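Local coordinates for protein myroilysin (Myroides profundi, PDB 5CZW) that probably acts as a zinc-dependent metalloendopeptidase of the astacin family, captured here as a latent form still carrying its propeptide, blocked by a cysteine switch, at residues A[69-74]-A[143-148]; A[87-92]-A[137-142]. The protein carries 1 engineered substitution. All coordinates share one frame; numbering follows the deposited sequence.

In the fold
Both contacts are buried, and neither has a hydrogen bond between its own two segments; what separates them is the kind of apolar surface. In contact 1 one indole meets a leucine methyl and a methionine sulfur, whereas in contact 2 aliphatic side chains of a sheet strand pack on a phenylalanine and an alanine. They share helix 128-143: contact 2 uses its zinc-bearing last turns, and contact 1 its end and the loop beyond. The two also touch directly, W71 CZ2 lying 3.4 Å from G140 CA. Between them they supply all three histidines of the zinc site, H137 and H141 from contact 2 and H147 from contact 1.

Contact 1: residues A[69-74]-A[143-148]; sequences QEWSNY and LGMIHE. With ZN (zinc ion), chain B.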
loop_
_atom_site.group_PDB
_atom_site.type_symbol
_atom_site.label_atom_id
_atom_site.label_comp_id
_atom_site.label_asym_id
_atom_site.label_seq_id
_atom_site.Cartn_x
_atom_site.Cartn_y
_atom_site.Cartn_z
ATOM N N GLN A 69 -1.844 -3.045 13.879
ATOM C CA GLN A 69 -1.187 -3.567 15.043
ATOM C C GLN A 69 -1.138 -5.071 15.046
ATOM O O GLN A 69 -0.332 -5.640 15.824
ATOM C CB GLN A 69 -1.861 -3.010 16.311
ATOM C CG GLN A 69 -1.691 -1.505 16.341
ATOM C CD GLN A 69 -2.097 -0.833 17.640
ATOM O OE1 GLN A 69 -3.172 -1.103 18.180
ATOM N NE2 GLN A 69 -1.276 0.127 18.080
ATOM N N GLU A 70 -1.777 -5.726 14.120
ATOM C CA GLU A 70 -1.629 -7.162 13.989
ATOM C C GLU A 70 -0.164 -7.561 13.700
ATOM O O GLU A 70 0.279 -8.557 14.104
ATOM C CB GLU A 70 -2.490 -7.671 12.840
ATOM C CG GLU A 70 -3.809 -8.184 13.257
ATOM C CD GLU A 70 -3.715 -9.504 14.102
ATOM O OE1 GLU A 70 -4.496 -9.627 15.004
ATOM O OE2 GLU A 70 -2.853 -10.431 13.892
ATOM N N TRP A 71 0.561 -6.782 12.938
ATOM C CA TRP A 71 1.910 -7.123 12.629
ATOM C C TRP A 71 2.807 -7.294 13.886
ATOM O O TRP A 71 3.740 -8.078 13.859
ATOM C CB TRP A 71 2.540 -5.970 11.833
ATOM C CG TRP A 71 2.168 -6.020 10.398
ATOM C CD1 TRP A 71 1.329 -5.132 9.766
ATOM C CD2 TRP A 71 2.625 -6.939 9.407
ATOM N NE1 TRP A 71 1.261 -5.465 8.432
ATOM C CE2 TRP A 71 2.066 -6.538 8.174
ATOM C CE3 TRP A 71 3.527 -8.007 9.416
ATOM C CZ2 TRP A 71 2.333 -7.224 6.971
ATOM C CZ3 TRP A 71 3.833 -8.672 8.204
ATOM C CH2 TRP A 71 3.195 -8.218 6.964
ATOM N N SER A 72 2.461 -6.578 14.947
ATOM C CA SER A 72 3.282 -6.653 16.139
ATOM C C SER A 72 3.166 -7.960 16.870
ATOM O O SER A 72 3.995 -8.215 17.766
ATOM C CB SER A 72 2.928 -5.522 17.056
ATOM O OG SER A 72 3.187 -4.319 16.364
ATOM N N ASN A 73 2.172 -8.767 16.505
ATOM C CA ASN A 73 2.147 -10.152 17.028
ATOM C C ASN A 73 3.306 -11.023 16.598
ATOM O O ASN A 73 3.547 -12.097 17.189
ATOM C CB ASN A 73 0.775 -10.758 16.700
ATOM C CG ASN A 73 -0.348 -10.072 17.493
ATOM O OD1 ASN A 73 -0.099 -9.490 18.586
ATOM N ND2 ASN A 73 -1.553 -10.064 16.955
ATOM N N TYR A 74 4.017 -10.628 15.555
ATOM C CA TYR A 74 5.004 -11.430 14.910
ATOM C C TYR A 74 6.312 -10.680 14.780
ATOM O O TYR A 74 7.368 -11.273 14.865
ATOM C CB TYR A 74 4.488 -11.894 13.501
ATOM C CG TYR A 74 3.146 -12.544 13.647
ATOM C CD1 TYR A 74 3.081 -13.833 14.139
ATOM C CD2 TYR A 74 1.958 -11.861 13.379
ATOM C CE1 TYR A 74 1.859 -14.436 14.311
ATOM C CE2 TYR A 74 0.748 -12.490 13.522
ATOM C CZ TYR A 74 0.701 -13.759 14.023
ATOM O OH TYR A 74 -0.543 -14.388 14.228
ATOM N N LEU A 143 6.669 -1.626 6.750
ATOM C CA LEU A 143 7.755 -2.377 7.369
ATOM C C LEU A 143 8.882 -2.798 6.477
ATOM O O LEU A 143 9.895 -3.294 6.946
ATOM C CB LEU A 143 7.188 -3.573 8.098
ATOM C CG LEU A 143 6.196 -3.333 9.205
ATOM C CD1 LEU A 143 5.470 -4.601 9.646
ATOM C CD2 LEU A 143 6.971 -2.731 10.397
ATOM N N GLY A 144 8.672 -2.594 5.197
ATOM C CA GLY A 144 9.644 -2.822 4.174
ATOM C C GLY A 144 9.400 -3.941 3.206
ATOM O O GLY A 144 10.264 -4.231 2.333
ATOM N N MET A 145 8.246 -4.548 3.274
ATOM C CA MET A 145 7.964 -5.612 2.345
ATOM C C MET A 145 7.564 -5.115 0.975
ATOM O O MET A 145 6.937 -4.128 0.886
ATOM C CB MET A 145 6.872 -6.479 2.917
ATOM C CG MET A 145 7.460 -7.312 4.074
ATOM S SD MET A 145 6.416 -8.582 4.683
ATOM C CE MET A 145 6.659 -9.860 3.470
ATOM N N ILE A 146 7.967 -5.848 -0.058
ATOM C CA ILE A 146 7.579 -5.569 -1.417
ATOM C C ILE A 146 6.422 -6.497 -1.839
ATOM O O ILE A 146 6.064 -7.426 -1.117
ATOM C CB ILE A 146 8.823 -5.652 -2.328
ATOM C CG1 ILE A 146 9.297 -7.103 -2.399
ATOM C CG2 ILE A 146 9.841 -4.601 -1.893
ATOM C CD1 ILE A 146 10.402 -7.347 -3.437
ATOM N N HIS A 147 5.866 -6.240 -3.033
ATOM C CA HIS A 147 4.927 -7.115 -3.553
ATOM C C HIS A 147 5.419 -8.535 -3.855
ATOM O O HIS A 147 6.479 -8.736 -4.451
ATOM C CB HIS A 147 4.367 -6.557 -4.856
ATOM C CG HIS A 147 3.383 -5.439 -4.636
ATOM N ND1 HIS A 147 3.418 -4.270 -5.356
ATOM C CD2 HIS A 147 2.421 -5.241 -3.688
ATOM C CE1 HIS A 147 2.501 -3.439 -4.911
ATOM N NE2 HIS A 147 1.842 -4.053 -3.983
ATOM N N GLU A 148 4.581 -9.482 -3.562
ATOM C CA GLU A 148 4.689 -10.860 -4.149
ATOM C C GLU A 148 3.870 -10.913 -5.408
ATOM O O GLU A 148 2.714 -10.543 -5.389
ATOM C CB GLU A 148 4.113 -11.888 -3.171
ATOM C CG GLU A 148 4.951 -12.019 -1.882
ATOM C CD GLU A 148 6.308 -12.679 -2.138
ATOM O OE1 GLU A 148 6.408 -13.715 -2.906
ATOM O OE2 GLU A 148 7.318 -12.096 -1.652
HETATM ZN ZN ZN B . 1.010 -3.148 -2.328
#
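A single indole makes the whole contact: W71 takes a methyl of L143 over one face and the sulfur of M145 from an oblique direction. The methyl, L143 CD1, sits 3.9 Å from the centroid of the five-membered ring and only 23° off its normal, a CH-pi contact displaced toward the rim. M145 brings SD to within 4.0 Å of W71 CH2, far enough off the normal of the six-membered ring to be neither over the face nor at the edge, yet still a Met-aromatic contact. The M145 chain runs extended as far as its sulfur and then bends (chi3 80°), which turns CE aside and lets SD do the touching. Between the two partners the helix ends in a Schellman motif at G144, where the backbone has positive phi and a side chain would be pressed against the carbonyl O of L143. This is the glycine of the extended metzincin zinc motif, and beyond it the chain delivers the third histidine, H147, whose NE2 binds the zinc ion at 2.1 Å. The rotation of the indole is fixed by its NE1, hydrogen-bonded to I136 O in the same helix. An alanine in place of W71 would probably open a gap beside L143 CD1 and M145 SD and deprive I136 O of the indole donor. I232 of helix 231-235 and L224 also pack on W71.

Contact 2: residues A[87-92]-A[137-142]; sequences PQIRVT and HEFGHA. With ZN (zinc ion), chain B.
P87 O receives R90 NH1 at 2.9 Å, nearly end-on to the carbonyl and close to the guanidinium plane; with R90 NE bonded to E114 O, this holds the arginine at the start of strand 89-92, apart from the helix. The side chains on either side of R90 in sequence, I89 and V91, are the ones that meet helix 137-142, which runs roughly antiparallel to the strand at 153°. I89 uses both its branches. Its longer one, with CG1 anti to the carbonyl carbon (chi1 -66°), reaches out so that CD1 lies 4.0 Å from A142 CB, while CG2 comes obliquely to F139 CE2 at 4.5 Å. V91 CG2 approaches the end of the same ring, 4.3 Å from F139 CZ and again at a slant. M117 of the neighbouring strand touches all four residues, and the contact joins the mixed sheet of the astacin-type domain to the zinc-binding helix. The helix carries the HExxH motif: H137 NE2 and H141 NE2 bind the zinc ion, the latter at 2.1 Å, with H147 and C23 completing the site. Each ring is steadied from behind, H137 ND1 by I202 O and H141 ND1 by M145 O. With no hydrogen bond between strand and helix, the helix is seated by hydrocarbon packing on one side while its histidines serve the metal on another.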
loop_
_atom_site.group_PDB
_atom_site.type_symbol
_atom_site.label_atom_id
_atom_site.label_comp_id
_atom_site.label_asym_id
_atom_site.label_seq_id
_atom_site.Cartn_x
_atom_site.Cartn_y
_atom_site.Cartn_z
ATOM N N PRO A 87 4.433 12.743 12.846
ATOM C CA PRO A 87 4.493 11.321 12.969
ATOM C C PRO A 87 5.405 10.784 11.867
ATOM O O PRO A 87 5.534 11.379 10.782
ATOM C CB PRO A 87 3.048 10.897 12.724
ATOM C CG PRO A 87 2.241 12.110 13.012
ATOM C CD PRO A 87 3.082 13.230 12.531
ATOM N N GLN A 88 5.981 9.631 12.110
ATOM C CA GLN A 88 6.893 9.037 11.150
ATOM C C GLN A 88 6.185 8.454 9.930
ATOM O O GLN A 88 6.661 8.558 8.784
ATOM C CB GLN A 88 7.734 7.961 11.813
ATOM C CG GLN A 88 8.791 8.482 12.749
ATOM C CD GLN A 88 9.387 7.475 13.679
ATOM O OE1 GLN A 88 8.693 6.734 14.338
ATOM N NE2 GLN A 88 10.698 7.446 13.706
ATOM N N ILE A 89 5.011 7.856 10.206
ATOM C CA ILE A 89 4.070 7.357 9.169
ATOM C C ILE A 89 2.890 8.260 9.250
ATOM O O ILE A 89 2.315 8.504 10.300
ATOM C CB ILE A 89 3.685 5.902 9.402
ATOM C CG1 ILE A 89 4.954 5.034 9.197
ATOM C CG2 ILE A 89 2.558 5.457 8.452
ATOM C CD1 ILE A 89 4.774 3.611 9.610
ATOM N N ARG A 90 2.539 8.794 8.074
ATOM C CA ARG A 90 1.444 9.801 7.952
ATOM C C ARG A 90 0.413 9.306 6.924
ATOM O O ARG A 90 0.718 9.138 5.735
ATOM C CB ARG A 90 1.932 11.200 7.593
ATOM C CG ARG A 90 2.942 11.707 8.648
ATOM C CD ARG A 90 3.521 13.093 8.317
ATOM N NE ARG A 90 4.327 13.076 7.142
ATOM C CZ ARG A 90 5.590 12.745 7.089
ATOM N NH1 ARG A 90 6.183 12.340 8.142
ATOM N NH2 ARG A 90 6.245 12.752 5.919
ATOM N N VAL A 91 -0.725 8.895 7.455
ATOM C CA VAL A 91 -1.760 8.164 6.691
ATOM C C VAL A 91 -2.957 9.102 6.312
ATOM O O VAL A 91 -3.593 9.787 7.176
ATOM C CB VAL A 91 -2.380 7.055 7.568
ATOM C CG1 VAL A 91 -3.422 6.323 6.703
ATOM C CG2 VAL A 91 -1.307 6.169 8.150
ATOM N N THR A 92 -3.188 9.211 5.025
ATOM C CA THR A 92 -4.399 9.847 4.525
ATOM C C THR A 92 -5.419 8.886 3.980
ATOM O O THR A 92 -5.114 7.718 3.781
ATOM C CB THR A 92 -4.037 10.886 3.472
ATOM O OG1 THR A 92 -3.203 10.295 2.506
ATOM C CG2 THR A 92 -3.316 12.117 4.139
ATOM N N HIS A 137 -1.781 -5.163 4.426
ATOM C CA HIS A 137 -0.923 -5.032 3.250
ATOM C C HIS A 137 -0.069 -3.729 3.198
ATOM O O HIS A 137 1.121 -3.770 3.022
ATOM C CB HIS A 137 -1.804 -5.161 2.038
ATOM C CG HIS A 137 -1.080 -5.149 0.746
ATOM N ND1 HIS A 137 -0.774 -6.311 0.111
ATOM C CD2 HIS A 137 -0.698 -4.152 -0.073
ATOM C CE1 HIS A 137 -0.185 -6.051 -1.011
ATOM N NE2 HIS A 137 -0.184 -4.756 -1.173
ATOM N N GLU A 138 -0.739 -2.611 3.361
ATOM C CA GLU A 138 -0.015 -1.350 3.324
ATOM C C GLU A 138 0.943 -1.213 4.423
ATOM O O GLU A 138 2.054 -0.677 4.223
ATOM C CB GLU A 138 -0.983 -0.126 3.259
ATOM C CG GLU A 138 -1.841 -0.007 1.972
ATOM C CD GLU A 138 -1.084 -0.140 0.642
ATOM O OE1 GLU A 138 0.113 0.129 0.561
ATOM O OE2 GLU A 138 -1.803 -0.530 -0.368
ATOM N N PHE A 139 0.575 -1.708 5.644
ATOM C CA PHE A 139 1.558 -1.730 6.737
ATOM C C PHE A 139 2.724 -2.670 6.529
ATOM O O PHE A 139 3.863 -2.435 7.033
ATOM C CB PHE A 139 0.849 -1.826 8.110
ATOM C CG PHE A 139 0.381 -0.475 8.614
ATOM C CD1 PHE A 139 -0.897 -0.002 8.221
ATOM C CD2 PHE A 139 1.143 0.389 9.359
ATOM C CE1 PHE A 139 -1.355 1.289 8.611
ATOM C CE2 PHE A 139 0.645 1.640 9.794
ATOM C CZ PHE A 139 -0.604 2.073 9.391
ATOM N N GLY A 140 2.514 -3.703 5.692
ATOM C CA GLY A 140 3.608 -4.577 5.251
ATOM C C GLY A 140 4.605 -3.774 4.459
ATOM O O GLY A 140 5.808 -3.829 4.712
ATOM N N HIS A 141 4.166 -2.982 3.483
ATOM C CA HIS A 141 5.069 -2.096 2.826
ATOM C C HIS A 141 5.665 -1.143 3.810
ATOM O O HIS A 141 6.906 -0.873 3.674
ATOM C CB HIS A 141 4.274 -1.256 1.827
ATOM C CG HIS A 141 3.737 -1.974 0.634
ATOM N ND1 HIS A 141 4.461 -2.821 -0.148
ATOM C CD2 HIS A 141 2.545 -1.891 0.051
ATOM C CE1 HIS A 141 3.721 -3.317 -1.106
ATOM N NE2 HIS A 141 2.611 -2.674 -1.029
ATOM N N ALA A 142 4.917 -0.626 4.798
ATOM C CA ALA A 142 5.507 0.319 5.791
ATOM C C ALA A 142 6.679 -0.282 6.627
ATOM O O ALA A 142 7.586 0.445 7.094
ATOM C CB ALA A 142 4.458 0.950 6.698
HETATM ZN ZN ZN B . 1.010 -3.148 -2.328
#